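Transcriptional activator TenA-1 (Sulfolobus solfataricus P2, PDB 2QZC) is probably a TenA-like thiaminase with a haem oxygenase-like fold, inferred to act in thiamin breakdown or salvage despite its name as a transcriptional activator. Local coordinates at residues Glu9-Gly14 / Asn190-Ser195; Gly16-Lys21 / Phe198-Trp203; Ala160-Tyr163 / Glu167-Lys170. All coordinates share one frame; numbering follows the deposited sequence. Where two conformers were deposited one is given.

Overall arrangement
Helix 186-208 serves both interactions 1 and 2. They pack the successive helices 6-14 and 18-23 against it, their centres 11 Å apart, and they touch where I12 and F192 meet W19 and I193 meets L18. Interaction 1 is buried and rests on a phenyl face; interaction 2 lies at the surface, with aliphatic packing, while other side chains of its helix reach a bound imidazole. Interaction 3, about 21 to 22 Å from both between centres, joins the neighbouring helices 154-164 and 166-179. It too is buried, but it combines aromatic packing with a lysine-to-carbonyl hydrogen bond.

Interaction 1 (Glu9-Gly14 / Asn190-Ser195); sequences ENLING and NIFINS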
ATOM      1  N   GLU A   9       9.466  19.081 -14.442  1.00 16.65           N
ATOM      2  CA  GLU A   9       9.558  20.267 -15.313  1.00 18.30           C
ATOM      3  C   GLU A   9       9.535  19.893 -16.812  1.00 15.24           C
ATOM      4  O   GLU A   9       8.880  20.520 -17.637  1.00 17.41           O
ATOM      5  CB  GLU A   9      10.832  21.062 -14.961  1.00 20.79           C
ATOM      6  CG  GLU A   9      11.012  22.367 -15.697  1.00 27.26           C
ATOM      7  CD  GLU A   9      12.378  23.061 -15.440  1.00 31.01           C
ATOM      8  OE1 GLU A   9      13.410  22.373 -15.158  1.00 34.43           O
ATOM      9  OE2 GLU A   9      12.405  24.300 -15.583  1.00 44.08           O
ATOM     10  N   ASN A  10      10.298  18.864 -17.156  1.00 16.28           N
ATOM     11  CA  ASN A  10      10.379  18.419 -18.535  1.00 17.87           C
ATOM     12  C   ASN A  10       9.059  17.831 -19.017  1.00 17.69           C
ATOM     13  O   ASN A  10       8.696  18.015 -20.174  1.00 18.34           O
ATOM     14  CB  ASN A  10      11.507  17.401 -18.694  1.00 16.55           C
ATOM     15  CG  ASN A  10      12.884  17.983 -18.384  1.00 19.37           C
ATOM     16  OD1 ASN A  10      13.086  19.190 -18.461  1.00 22.26           O
ATOM     17  ND2 ASN A  10      13.821  17.115 -18.068  1.00 21.65           N
ATOM     18  N   LEU A  11       8.376  17.095 -18.139  1.00 16.13           N
ATOM     19  CA  LEU A  11       7.074  16.519 -18.476  1.00 15.45           C
ATOM     20  C   LEU A  11       6.076  17.658 -18.671  1.00 15.77           C
ATOM     21  O   LEU A  11       5.361  17.661 -19.671  1.00 16.84           O
ATOM     22  CB  LEU A  11       6.602  15.539 -17.405  1.00 15.32           C
ATOM     23  CG  LEU A  11       7.350  14.199 -17.386  1.00 15.94           C
ATOM     24  CD1 LEU A  11       7.211  13.459 -16.043  1.00 15.08           C
ATOM     25  CD2 LEU A  11       6.916  13.290 -18.542  1.00 15.61           C
ATOM     26  N   ILE A  12       6.021  18.615 -17.745  1.00 16.03           N
ATOM     27  CA  ILE A  12       5.129  19.762 -17.883  1.00 16.57           C
ATOM     28  C   ILE A  12       5.417  20.533 -19.187  1.00 18.02           C
ATOM     29  O   ILE A  12       4.501  20.850 -19.946  1.00 19.57           O
ATOM     30  CB  ILE A  12       5.172  20.675 -16.645  1.00 17.58           C
ATOM     31  CG1 ILE A  12       4.543  19.955 -15.439  1.00 18.22           C
ATOM     32  CG2 ILE A  12       4.474  21.992 -16.928  1.00 17.39           C
ATOM     33  CD1 ILE A  12       4.767  20.674 -14.097  1.00 17.53           C
ATOM     34  N   ASN A  13       6.693  20.836 -19.459  1.00 19.48           N
ATOM     35  CA  ASN A  13       7.004  21.573 -20.691  0.50 18.72           C
ATOM     36  C   ASN A  13       6.599  20.763 -21.931  1.00 20.01           C
ATOM     37  O   ASN A  13       6.120  21.329 -22.923  1.00 21.17           O
ATOM     38  CB  ASN A  13       8.478  22.044 -20.701  0.50 18.31           C
ATOM     39  CG  ASN A  13       8.757  23.130 -19.653  0.50 18.75           C
ATOM     40  OD1 ASN A  13       7.865  23.886 -19.279  0.50 18.82           O
ATOM     41  ND2 ASN A  13      10.006  23.216 -19.198  0.50 17.25           N
ATOM     42  N   GLY A  14       6.726  19.443 -21.858  1.00 17.95           N
ATOM     43  CA  GLY A  14       6.337  18.573 -22.941  1.00 17.83           C
ATOM     44  C   GLY A  14       4.868  18.499 -23.302  1.00 18.73           C
ATOM     45  O   GLY A  14       4.523  18.072 -24.426  1.00 20.04           O
ATOM     46  N   ASN A 190       3.995  10.655 -23.371  1.00 16.37           N
ATOM     47  CA  ASN A 190       2.669  10.455 -23.964  1.00 15.22           C
ATOM     48  C   ASN A 190       1.638   9.961 -22.951  1.00 14.09           C
ATOM     49  O   ASN A 190       0.476  10.378 -23.016  1.00 16.01           O
ATOM     50  CB  ASN A 190       2.767   9.560 -25.190  1.00 15.39           C
ATOM     51  CG  ASN A 190       3.376  10.295 -26.385  1.00 19.16           C
ATOM     52  OD1 ASN A 190       3.367  11.527 -26.437  1.00 22.30           O
ATOM     53  ND2 ASN A 190       3.858   9.525 -27.364  1.00 20.84           N
ATOM     54  N   ILE A 191       2.087   9.172 -21.977  1.00 14.68           N
ATOM     55  CA  ILE A 191       1.212   8.729 -20.867  1.00 14.54           C
ATOM     56  C   ILE A 191       0.819   9.952 -20.019  1.00 14.62           C
ATOM     57  O   ILE A 191      -0.355  10.138 -19.649  1.00 15.19           O
ATOM     58  CB  ILE A 191       1.900   7.647 -20.007  1.00 13.81           C
ATOM     59  CG1 ILE A 191       2.052   6.365 -20.815  1.00 14.69           C
ATOM     60  CG2 ILE A 191       1.093   7.332 -18.718  1.00 15.50           C
ATOM     61  CD1 ILE A 191       2.994   5.315 -20.181  1.00 16.19           C
ATOM     62  N   PHE A 192       1.813  10.778 -19.656  1.00 14.29           N
ATOM     63  CA  PHE A 192       1.618  11.996 -18.881  1.00 13.74           C
ATOM     64  C   PHE A 192       0.632  12.912 -19.611  1.00 13.53           C
ATOM     65  O   PHE A 192      -0.302  13.476 -19.001  1.00 14.40           O
ATOM     66  CB  PHE A 192       2.975  12.686 -18.684  1.00 14.78           C
ATOM     67  CG  PHE A 192       2.996  13.842 -17.729  1.00 14.39           C
ATOM     68  CD1 PHE A 192       2.764  15.139 -18.189  1.00 13.44           C
ATOM     69  CD2 PHE A 192       3.342  13.670 -16.380  1.00 15.03           C
ATOM     70  CE1 PHE A 192       2.827  16.224 -17.322  1.00 15.22           C
ATOM     71  CE2 PHE A 192       3.432  14.750 -15.521  1.00 16.05           C
ATOM     72  CZ  PHE A 192       3.161  16.035 -16.005  1.00 15.07           C
ATOM     73  N   ILE A 193       0.824  13.089 -20.918  1.00 14.65           N
ATOM     74  CA  ILE A 193      -0.092  13.935 -21.736  1.00 14.81           C
ATOM     75  C   ILE A 193      -1.544  13.407 -21.641  1.00 14.26           C
ATOM     76  O   ILE A 193      -2.461  14.187 -21.427  1.00 14.44           O
ATOM     77  CB  ILE A 193       0.349  13.992 -23.229  1.00 16.42           C
ATOM     78  CG1 ILE A 193       1.661  14.798 -23.362  1.00 17.28           C
ATOM     79  CG2 ILE A 193      -0.772  14.574 -24.114  1.00 17.41           C
ATOM     80  CD1 ILE A 193       2.353  14.673 -24.723  1.00 17.33           C
ATOM     81  N   ASN A 194      -1.714  12.086 -21.744  1.00 13.57           N
ATOM     82  CA  ASN A 194      -3.062  11.496 -21.626  1.00 14.99           C
ATOM     83  C   ASN A 194      -3.686  11.813 -20.272  1.00 13.39           C
ATOM     84  O   ASN A 194      -4.874  12.192 -20.207  1.00 12.98           O
ATOM     85  CB  ASN A 194      -3.124   9.996 -21.928  1.00 14.38           C
ATOM     86  CG  ASN A 194      -3.207   9.695 -23.407  1.00 16.72           C
ATOM     87  OD1 ASN A 194      -3.403  10.621 -24.229  1.00 17.81           O
ATOM     88  ND2 ASN A 194      -3.075   8.410 -23.774  1.00 17.48           N
ATOM     89  N   SER A 195      -2.912  11.691 -19.184  1.00 13.60           N
ATOM     90  CA  SER A 195      -3.436  12.065 -17.870  1.00 13.30           C
ATOM     91  C   SER A 195      -3.866  13.524 -17.787  1.00 13.24           C
ATOM     92  O   SER A 195      -4.928  13.843 -17.216  1.00 14.70           O
ATOM     93  CB  SER A 195      -2.461  11.709 -16.768  1.00 14.31           C
ATOM     94  OG  SER A 195      -2.368  10.302 -16.610  1.00 14.80           O
TER
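L11 meets F192 across the two helices with its CB set almost squarely over the phenyl ring. The distance from this carbon to the ring centroid is 3.6 Å, and the line joining them leans only 5° from the ring normal, a textbook CH-pi contact. The two methyls share out the rest of the phenylalanine: CD1 of L11 lies 3.9 Å from CD2 of F192, while CD2 of L11 comes within 4.0 Å of CB of F192, near the root of the ring. The backbone takes part as well, with O of L11 3.7 Å from CE1 of F192. What brings the ring this far across is the first torsion of F192, which places CG anti to the backbone N (chi1 -171°).

TenA proteins share the haem oxygenase-like fold, an all-helical bundle, and here the N-terminal helix 6-14 packs against the long C-terminal helix 186-208. The short segments cross at -65° with their axes 9.7 Å apart, and F192 is the side chain of 190-195 that extends to both L11 and I12.

One residue further on, I12 has its CB directed away from helix 186-208, yet its CG1 still reaches CZ of F192 at 4.2 Å. I12 also packs against F139 of helix 127-148; F192 touches V132 and P136 of the same helix, as well as V15, so the ring is enclosed by several parts of the bundle.

At G14 the contact thins out. It has no side chain to offer, and its carbonyl O lies 4.0 Å from CD1 of I193, the end of an isoleucine that also packs on V15.

Interaction 2 (Gly16-Lys21 / Phe198-Trp203); sequences GELWNK and FEIGFW. With IMD (imidazole), chain C.
The ring of F202 carries an imidazole over one face: carbon C4 of the ligand sits 3.4 Å above the ring plane, over its centre. The imidazole does not lie flat on the phenyl group but stands at about 74° to it, so the C4-C5 end points down into the face. Its N1 faces another way, donating a hydrogen bond of 2.8 Å to OE2 of E199 that is nearly straight, with an N-H...O angle of 163°. This flank of helix 186-208, in the haem oxygenase-like fold of TenA proteins, probably faces the pocket. D48 also hydrogen-bonds the imidazole, and Y115 hydrogen-bonds the same OE2. The molecule probably came from the crystallisation liquor, but its position is consistent with the substrate pocket of the family. E199 reaches it by a chain bent at its second torsion.

A third flat group, the indole of W203, is stacked on F27 and donates from NE1 to the carbonyl of Y22, just beyond 16-21, tying the two helices together by a polar link.

The direct contact with helix 18-23 is made on a different flank of 198-203, where I200 points its CB at 16-21. Its CG1 approaches the backbone C of K21 at 3.8 Å. Beyond it, CD1 lies between L18 and K21, 3.6 Å from O of L18 and 3.7 Å from CB of K21. Only the base of the lysine takes part: past CG its extended chain leads away, carrying the amino group from the apolar patch. L18 itself packs along helix 186-208, on V196 and R197. Its side chain crosses that of I200 at about a right angle, bringing the methyls CD2 of L18 and CD1 of I200 to 3.9 Å.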
ATOM      1  N   GLY A  16       3.015  21.262 -23.436  1.00 20.20           N
ATOM      2  CA  GLY A  16       2.693  22.538 -24.060  1.00 19.94           C
ATOM      3  C   GLY A  16       1.508  23.251 -23.435  1.00 18.63           C
ATOM      4  O   GLY A  16       1.400  23.337 -22.203  1.00 19.67           O
ATOM      5  N   GLU A  17       0.604  23.725 -24.287  1.00 19.55           N
ATOM      6  CA  GLU A  17      -0.560  24.482 -23.835  1.00 19.45           C
ATOM      7  C   GLU A  17      -1.558  23.698 -22.972  1.00 18.01           C
ATOM      8  O   GLU A  17      -2.413  24.314 -22.321  1.00 20.07           O
ATOM      9  CB  GLU A  17      -1.288  25.117 -25.024  1.00 23.17           C
ATOM     10  CG  GLU A  17      -0.447  26.177 -25.746  1.00 30.80           C
ATOM     11  N   LEU A  18      -1.461  22.367 -22.950  1.00 17.87           N
ATOM     12  CA  LEU A  18      -2.395  21.589 -22.139  1.00 18.00           C
ATOM     13  C   LEU A  18      -2.238  21.843 -20.657  1.00 18.05           C
ATOM     14  O   LEU A  18      -3.207  21.707 -19.922  1.00 17.51           O
ATOM     15  CB  LEU A  18      -2.218  20.076 -22.396  1.00 18.08           C
ATOM     16  CG  LEU A  18      -2.576  19.540 -23.767  1.00 19.79           C
ATOM     17  CD1 LEU A  18      -2.143  18.060 -23.934  1.00 19.31           C
ATOM     18  CD2 LEU A  18      -4.079  19.702 -24.025  1.00 20.64           C
ATOM     19  N   TRP A  19      -1.030  22.167 -20.189  1.00 16.76           N
ATOM     20  CA  TRP A  19      -0.812  22.354 -18.771  1.00 16.87           C
ATOM     21  C   TRP A  19      -1.683  23.452 -18.195  1.00 16.77           C
ATOM     22  O   TRP A  19      -2.374  23.238 -17.201  1.00 17.51           O
ATOM     23  CB  TRP A  19       0.655  22.548 -18.408  1.00 17.49           C
ATOM     24  CG  TRP A  19       0.871  22.456 -16.918  1.00 17.00           C
ATOM     25  CD1 TRP A  19       1.173  23.486 -16.075  1.00 17.26           C
ATOM     26  CD2 TRP A  19       0.783  21.278 -16.096  1.00 16.60           C
ATOM     27  NE1 TRP A  19       1.287  23.029 -14.783  1.00 17.79           N
ATOM     28  CE2 TRP A  19       1.086  21.672 -14.764  1.00 16.33           C
ATOM     29  CE3 TRP A  19       0.523  19.921 -16.348  1.00 16.06           C
ATOM     30  CZ2 TRP A  19       1.082  20.748 -13.690  1.00 16.67           C
ATOM     31  CZ3 TRP A  19       0.543  19.024 -15.290  1.00 15.51           C
ATOM     32  CH2 TRP A  19       0.811  19.418 -14.000  1.00 16.00           C
ATOM     33  N   ASN A  20      -1.683  24.618 -18.820  1.00 18.45           N
ATOM     34  CA  ASN A  20      -2.537  25.704 -18.316  1.00 18.26           C
ATOM     35  C   ASN A  20      -4.020  25.437 -18.550  1.00 18.17           C
ATOM     36  O   ASN A  20      -4.845  25.911 -17.764  1.00 18.08           O
ATOM     37  CB  ASN A  20      -2.095  27.080 -18.841  1.00 20.00           C
ATOM     38  CG  ASN A  20      -0.831  27.584 -18.140  1.00 25.33           C
ATOM     39  OD1 ASN A  20      -0.501  27.165 -17.021  1.00 27.20           O
ATOM     40  ND2 ASN A  20      -0.115  28.472 -18.805  1.00 32.20           N
ATOM     41  N   LYS A  21      -4.368  24.674 -19.591  1.00 17.49           N
ATOM     42  CA  LYS A  21      -5.778  24.275 -19.779  1.00 16.43           C
ATOM     43  C   LYS A  21      -6.282  23.457 -18.589  1.00 16.47           C
ATOM     44  O   LYS A  21      -7.470  23.456 -18.283  1.00 17.99           O
ATOM     45  CB  LYS A  21      -5.999  23.524 -21.082  1.00 16.70           C
ATOM     46  CG  LYS A  21      -5.906  24.432 -22.312  1.00 19.63           C
ATOM     47  CD  LYS A  21      -6.107  23.695 -23.601  1.00 24.13           C
ATOM     48  CE  LYS A  21      -6.034  24.659 -24.784  1.00 33.71           C
ATOM     49  NZ  LYS A  21      -6.386  23.926 -26.030  1.00 47.42           N
ATOM     50  N   PHE A 198      -7.107  13.885 -19.494  1.00 12.90           N
ATOM     51  CA  PHE A 198      -8.195  13.400 -18.662  1.00 14.59           C
ATOM     52  C   PHE A 198      -8.548  14.402 -17.556  1.00 15.21           C
ATOM     53  O   PHE A 198      -9.721  14.509 -17.175  1.00 15.68           O
ATOM     54  CB  PHE A 198      -7.875  12.028 -18.050  1.00 14.69           C
ATOM     55  CG  PHE A 198      -7.890  10.895 -19.020  1.00 15.97           C
ATOM     56  CD1 PHE A 198      -9.064  10.611 -19.695  1.00 22.84           C
ATOM     57  CD2 PHE A 198      -6.850   9.984 -19.112  1.00 12.80           C
ATOM     58  CE1 PHE A 198      -9.142   9.520 -20.582  1.00 23.91           C
ATOM     59  CE2 PHE A 198      -6.886   8.945 -19.981  1.00 16.04           C
ATOM     60  CZ  PHE A 198      -8.028   8.679 -20.720  1.00 20.87           C
ATOM     61  N   GLU A 199      -7.563  15.091 -16.994  1.00 14.59           N
ATOM     62  CA  GLU A 199      -7.835  16.120 -15.974  1.00 13.10           C
ATOM     63  C   GLU A 199      -8.682  17.241 -16.545  1.00 14.52           C
ATOM     64  O   GLU A 199      -9.679  17.682 -15.946  1.00 16.05           O
ATOM     65  CB  GLU A 199      -6.526  16.677 -15.423  1.00 13.92           C
ATOM     66  CG  GLU A 199      -5.789  15.733 -14.509  1.00 15.49           C
ATOM     67  CD  GLU A 199      -6.488  15.502 -13.190  1.00 16.43           C
ATOM     68  OE1 GLU A 199      -7.406  16.275 -12.812  1.00 17.84           O
ATOM     69  OE2 GLU A 199      -6.118  14.523 -12.488  1.00 16.84           O
ATOM     70  N   ILE A 200      -8.299  17.733 -17.728  1.00 14.71           N
ATOM     71  CA  ILE A 200      -9.075  18.774 -18.411  1.00 15.33           C
ATOM     72  C   ILE A 200     -10.520  18.281 -18.630  1.00 15.49           C
ATOM     73  O   ILE A 200     -11.503  18.996 -18.318  1.00 14.96           O
ATOM     74  CB  ILE A 200      -8.420  19.156 -19.739  1.00 13.49           C
ATOM     75  CG1 ILE A 200      -7.054  19.802 -19.500  1.00 14.68           C
ATOM     76  CG2 ILE A 200      -9.327  20.128 -20.528  1.00 15.35           C
ATOM     77  CD1 ILE A 200      -6.134  19.841 -20.754  1.00 16.42           C
ATOM     78  N   GLY A 201     -10.649  17.068 -19.144  1.00 14.59           N
ATOM     79  CA  GLY A 201     -11.948  16.466 -19.361  1.00 13.80           C
ATOM     80  C   GLY A 201     -12.747  16.281 -18.095  1.00 13.96           C
ATOM     81  O   GLY A 201     -13.974  16.391 -18.092  1.00 16.39           O
ATOM     82  N   PHE A 202     -12.063  15.985 -16.996  1.00 13.46           N
ATOM     83  CA  PHE A 202     -12.734  15.773 -15.687  1.00 14.42           C
ATOM     84  C   PHE A 202     -13.423  17.060 -15.210  1.00 14.65           C
ATOM     85  O   PHE A 202     -14.584  17.033 -14.782  1.00 16.50           O
ATOM     86  CB  PHE A 202     -11.694  15.286 -14.645  1.00 14.99           C
ATOM     87  CG  PHE A 202     -12.280  14.573 -13.462  1.00 15.43           C
ATOM     88  CD1 PHE A 202     -12.805  15.260 -12.383  1.00 15.33           C
ATOM     89  CD2 PHE A 202     -12.291  13.183 -13.426  1.00 17.18           C
ATOM     90  CE1 PHE A 202     -13.417  14.539 -11.286  1.00 16.81           C
ATOM     91  CE2 PHE A 202     -12.818  12.496 -12.339  1.00 20.35           C
ATOM     92  CZ  PHE A 202     -13.395  13.178 -11.294  1.00 17.16           C
ATOM     93  N   TRP A 203     -12.721  18.177 -15.351  1.00 14.51           N
ATOM     94  CA  TRP A 203     -13.324  19.471 -14.986  1.00 14.91           C
ATOM     95  C   TRP A 203     -14.444  19.814 -15.961  1.00 16.82           C
ATOM     96  O   TRP A 203     -15.476  20.343 -15.542  1.00 16.99           O
ATOM     97  CB  TRP A 203     -12.306  20.594 -15.041  1.00 16.90           C
ATOM     98  CG  TRP A 203     -11.090  20.625 -14.217  1.00 22.53           C
ATOM     99  CD1 TRP A 203      -9.827  20.891 -14.680  1.00 21.95           C
ATOM    100  CD2 TRP A 203     -10.974  20.504 -12.798  1.00 14.58           C
ATOM    101  NE1 TRP A 203      -8.954  20.957 -13.642  1.00 20.52           N
ATOM    102  CE2 TRP A 203      -9.608  20.682 -12.482  1.00 20.00           C
ATOM    103  CE3 TRP A 203     -11.896  20.228 -11.758  1.00 22.42           C
ATOM    104  CZ2 TRP A 203      -9.100  20.595 -11.154  1.00 21.04           C
ATOM    105  CZ3 TRP A 203     -11.420  20.153 -10.477  1.00 20.76           C
ATOM    106  CH2 TRP A 203      -9.998  20.354 -10.183  1.00 20.53           C
TER
HETATM  107  N1  IMD C 214      -8.149  14.149 -10.607  1.00 20.07           N
HETATM  108  C2  IMD C 214      -8.254  14.256  -9.302  1.00 21.19           C
HETATM  109  N3  IMD C 214      -9.505  13.975  -8.984  1.00 20.45           N
HETATM  110  C4  IMD C 214     -10.174  13.649 -10.093  1.00 20.89           C
HETATM  111  C5  IMD C 214      -9.306  13.750 -11.150  1.00 22.51           C

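Interaction 3 (Ala160-Tyr163 / Glu167-Lys170); sequences ASFY and EYKK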
ATOM      1  N   ALA A 160      -9.316  23.677  -0.862  1.00 16.38           N
ATOM      2  CA  ALA A 160      -7.941  24.011  -1.218  1.00 17.26           C
ATOM      3  C   ALA A 160      -6.951  23.844  -0.084  1.00 18.39           C
ATOM      4  O   ALA A 160      -5.786  23.491  -0.333  1.00 19.23           O
ATOM      5  CB  ALA A 160      -7.836  25.432  -1.807  1.00 19.15           C
ATOM      6  N   SER A 161      -7.406  24.031   1.161  1.00 19.22           N
ATOM      7  CA  SER A 161      -6.498  23.977   2.316  1.00 20.53           C
ATOM      8  C   SER A 161      -5.835  22.628   2.452  1.00 21.56           C
ATOM      9  O   SER A 161      -4.688  22.569   2.900  1.00 23.54           O
ATOM     10  CB  SER A 161      -7.216  24.368   3.607  1.00 21.73           C
ATOM     11  OG  SER A 161      -8.158  23.381   3.987  1.00 25.30           O
ATOM     12  N   PHE A 162      -6.518  21.544   2.053  1.00 21.39           N
ATOM     13  CA  PHE A 162      -5.862  20.245   2.082  1.00 21.09           C
ATOM     14  C   PHE A 162      -4.659  20.179   1.110  1.00 19.54           C
ATOM     15  O   PHE A 162      -3.550  19.785   1.484  1.00 23.39           O
ATOM     16  CB  PHE A 162      -6.822  19.121   1.810  1.00 22.27           C
ATOM     17  CG  PHE A 162      -6.130  17.798   1.681  1.00 28.24           C
ATOM     18  CD1 PHE A 162      -5.320  17.315   2.733  1.00 34.38           C
ATOM     19  CD2 PHE A 162      -6.208  17.068   0.496  1.00 27.62           C
ATOM     20  CE1 PHE A 162      -4.621  16.102   2.602  1.00 36.36           C
ATOM     21  CE2 PHE A 162      -5.539  15.850   0.373  1.00 28.82           C
ATOM     22  CZ  PHE A 162      -4.742  15.370   1.429  1.00 32.32           C
ATOM     23  N   TYR A 163      -4.889  20.608  -0.125  1.00 18.88           N
ATOM     24  CA  TYR A 163      -3.860  20.563  -1.155  1.00 19.79           C
ATOM     25  C   TYR A 163      -2.746  21.579  -0.973  1.00 18.76           C
ATOM     26  O   TYR A 163      -1.655  21.370  -1.498  1.00 19.64           O
ATOM     27  CB  TYR A 163      -4.511  20.647  -2.547  1.00 16.80           C
ATOM     28  CG  TYR A 163      -5.499  19.523  -2.746  1.00 18.96           C
ATOM     29  CD1 TYR A 163      -5.055  18.236  -2.898  1.00 18.53           C
ATOM     30  CD2 TYR A 163      -6.864  19.732  -2.748  1.00 19.92           C
ATOM     31  CE1 TYR A 163      -5.931  17.180  -3.022  1.00 19.70           C
ATOM     32  CE2 TYR A 163      -7.751  18.668  -2.897  1.00 18.98           C
ATOM     33  CZ  TYR A 163      -7.278  17.394  -3.049  1.00 21.53           C
ATOM     34  OH  TYR A 163      -8.153  16.325  -3.208  1.00 23.35           O
ATOM     35  N   GLU A 167       1.430  18.783   4.867  1.00 21.58           N
ATOM     36  CA  GLU A 167       1.342  17.329   4.738  1.00 23.24           C
ATOM     37  C   GLU A 167       1.134  16.886   3.289  1.00 22.35           C
ATOM     38  O   GLU A 167       1.726  15.887   2.883  1.00 22.61           O
ATOM     39  CB  GLU A 167       0.330  16.691   5.700  1.00 28.76           C
ATOM     40  CG  GLU A 167       0.833  16.705   7.195  1.00 38.02           C
ATOM     41  CD  GLU A 167       2.295  16.151   7.435  1.00 50.94           C
ATOM     42  OE1 GLU A 167       2.619  14.973   7.089  1.00 48.46           O
ATOM     43  OE2 GLU A 167       3.123  16.926   7.986  1.00 50.52           O
ATOM     44  N   TYR A 168       0.368  17.650   2.517  1.00 20.53           N
ATOM     45  CA  TYR A 168       0.234  17.317   1.096  1.00 19.20           C
ATOM     46  C   TYR A 168       1.544  17.601   0.369  1.00 18.70           C
ATOM     47  O   TYR A 168       1.968  16.778  -0.464  1.00 17.37           O
ATOM     48  CB  TYR A 168      -0.925  18.071   0.454  1.00 18.32           C
ATOM     49  CG  TYR A 168      -1.248  17.538  -0.935  1.00 15.40           C
ATOM     50  CD1 TYR A 168      -2.013  16.374  -1.074  1.00 20.98           C
ATOM     51  CD2 TYR A 168      -0.858  18.227  -2.081  1.00 17.59           C
ATOM     52  CE1 TYR A 168      -2.298  15.861  -2.346  1.00 20.46           C
ATOM     53  CE2 TYR A 168      -1.145  17.718  -3.350  1.00 16.55           C
ATOM     54  CZ  TYR A 168      -1.875  16.551  -3.462  1.00 16.86           C
ATOM     55  OH  TYR A 168      -2.180  16.035  -4.699  1.00 17.56           O
ATOM     56  N   LYS A 169       2.212  18.719   0.671  1.00 20.03           N
ATOM     57  CA  LYS A 169       3.491  19.009   0.016  1.00 19.64           C
ATOM     58  C   LYS A 169       4.539  17.925   0.276  1.00 18.88           C
ATOM     59  O   LYS A 169       5.332  17.596  -0.615  1.00 19.57           O
ATOM     60  CB  LYS A 169       4.065  20.375   0.403  1.00 20.81           C
ATOM     61  CG  LYS A 169       3.126  21.564   0.183  1.00 22.87           C
ATOM     62  CD  LYS A 169       2.288  21.539  -1.069  1.00 22.91           C
ATOM     63  CE  LYS A 169       1.520  22.837  -1.235  1.00 24.50           C
ATOM     64  NZ  LYS A 169       0.522  22.797  -2.360  1.00 20.52           N
ATOM     65  N   LYS A 170       4.519  17.346   1.487  1.00 20.24           N
ATOM     66  CA  LYS A 170       5.429  16.233   1.836  1.00 19.90           C
ATOM     67  C   LYS A 170       5.140  15.006   0.974  1.00 17.98           C
ATOM     68  O   LYS A 170       6.067  14.295   0.549  1.00 19.98           O
ATOM     69  CB  LYS A 170       5.354  15.883   3.331  1.00 22.05           C
ATOM     70  CG  LYS A 170       6.004  16.901   4.229  1.00 29.86           C
ATOM     71  CD  LYS A 170       5.832  16.455   5.677  1.00 39.75           C
ATOM     72  CE  LYS A 170       6.481  17.423   6.654  1.00 45.18           C
ATOM     73  NZ  LYS A 170       6.179  17.047   8.073  1.00 48.53           N
TER
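Y168 turns its ring toward the preceding helix, where F162 and Y163 receive it in an aromatic cluster. With CG anti to the backbone N (chi1 -169°), the phenol presents a face to Y163, whose CD1 comes over it toward the rim, 3.6 Å from CZ of Y168. The planes stand at 87°, an edge-to-face pair with centroids 5.1 Å apart. Toward F162 the roles reverse: the two rings form an offset edge-to-face pair in which Y168 supplies the edge. The closest apolar contact of this pair, CD1 of Y168 to CZ of F162, is 3.8 Å. The hydroxyl of Y168 hydrogen-bonds the carbonyl of M138. The setting is the turn between the consecutive helices 154-164 and 166-179, with OG of S165 hydrogen-bonded to both O of F162 and N of Y168.

K169, bent at its second torsion, reaches back to the same turn. Its NZ donates to O of Y163 over 2.7 Å, meeting the carbonyl at a C=O...N angle of 139° and slightly tilted from its plane. The ammonium also makes a salt bridge to D146 and a hydrogen bond to S142, both on helix 127-148.

K169 thus gives the backbone carbonyl of Y163 a positively charged donor, and D146 probably helps keep that amine protonated.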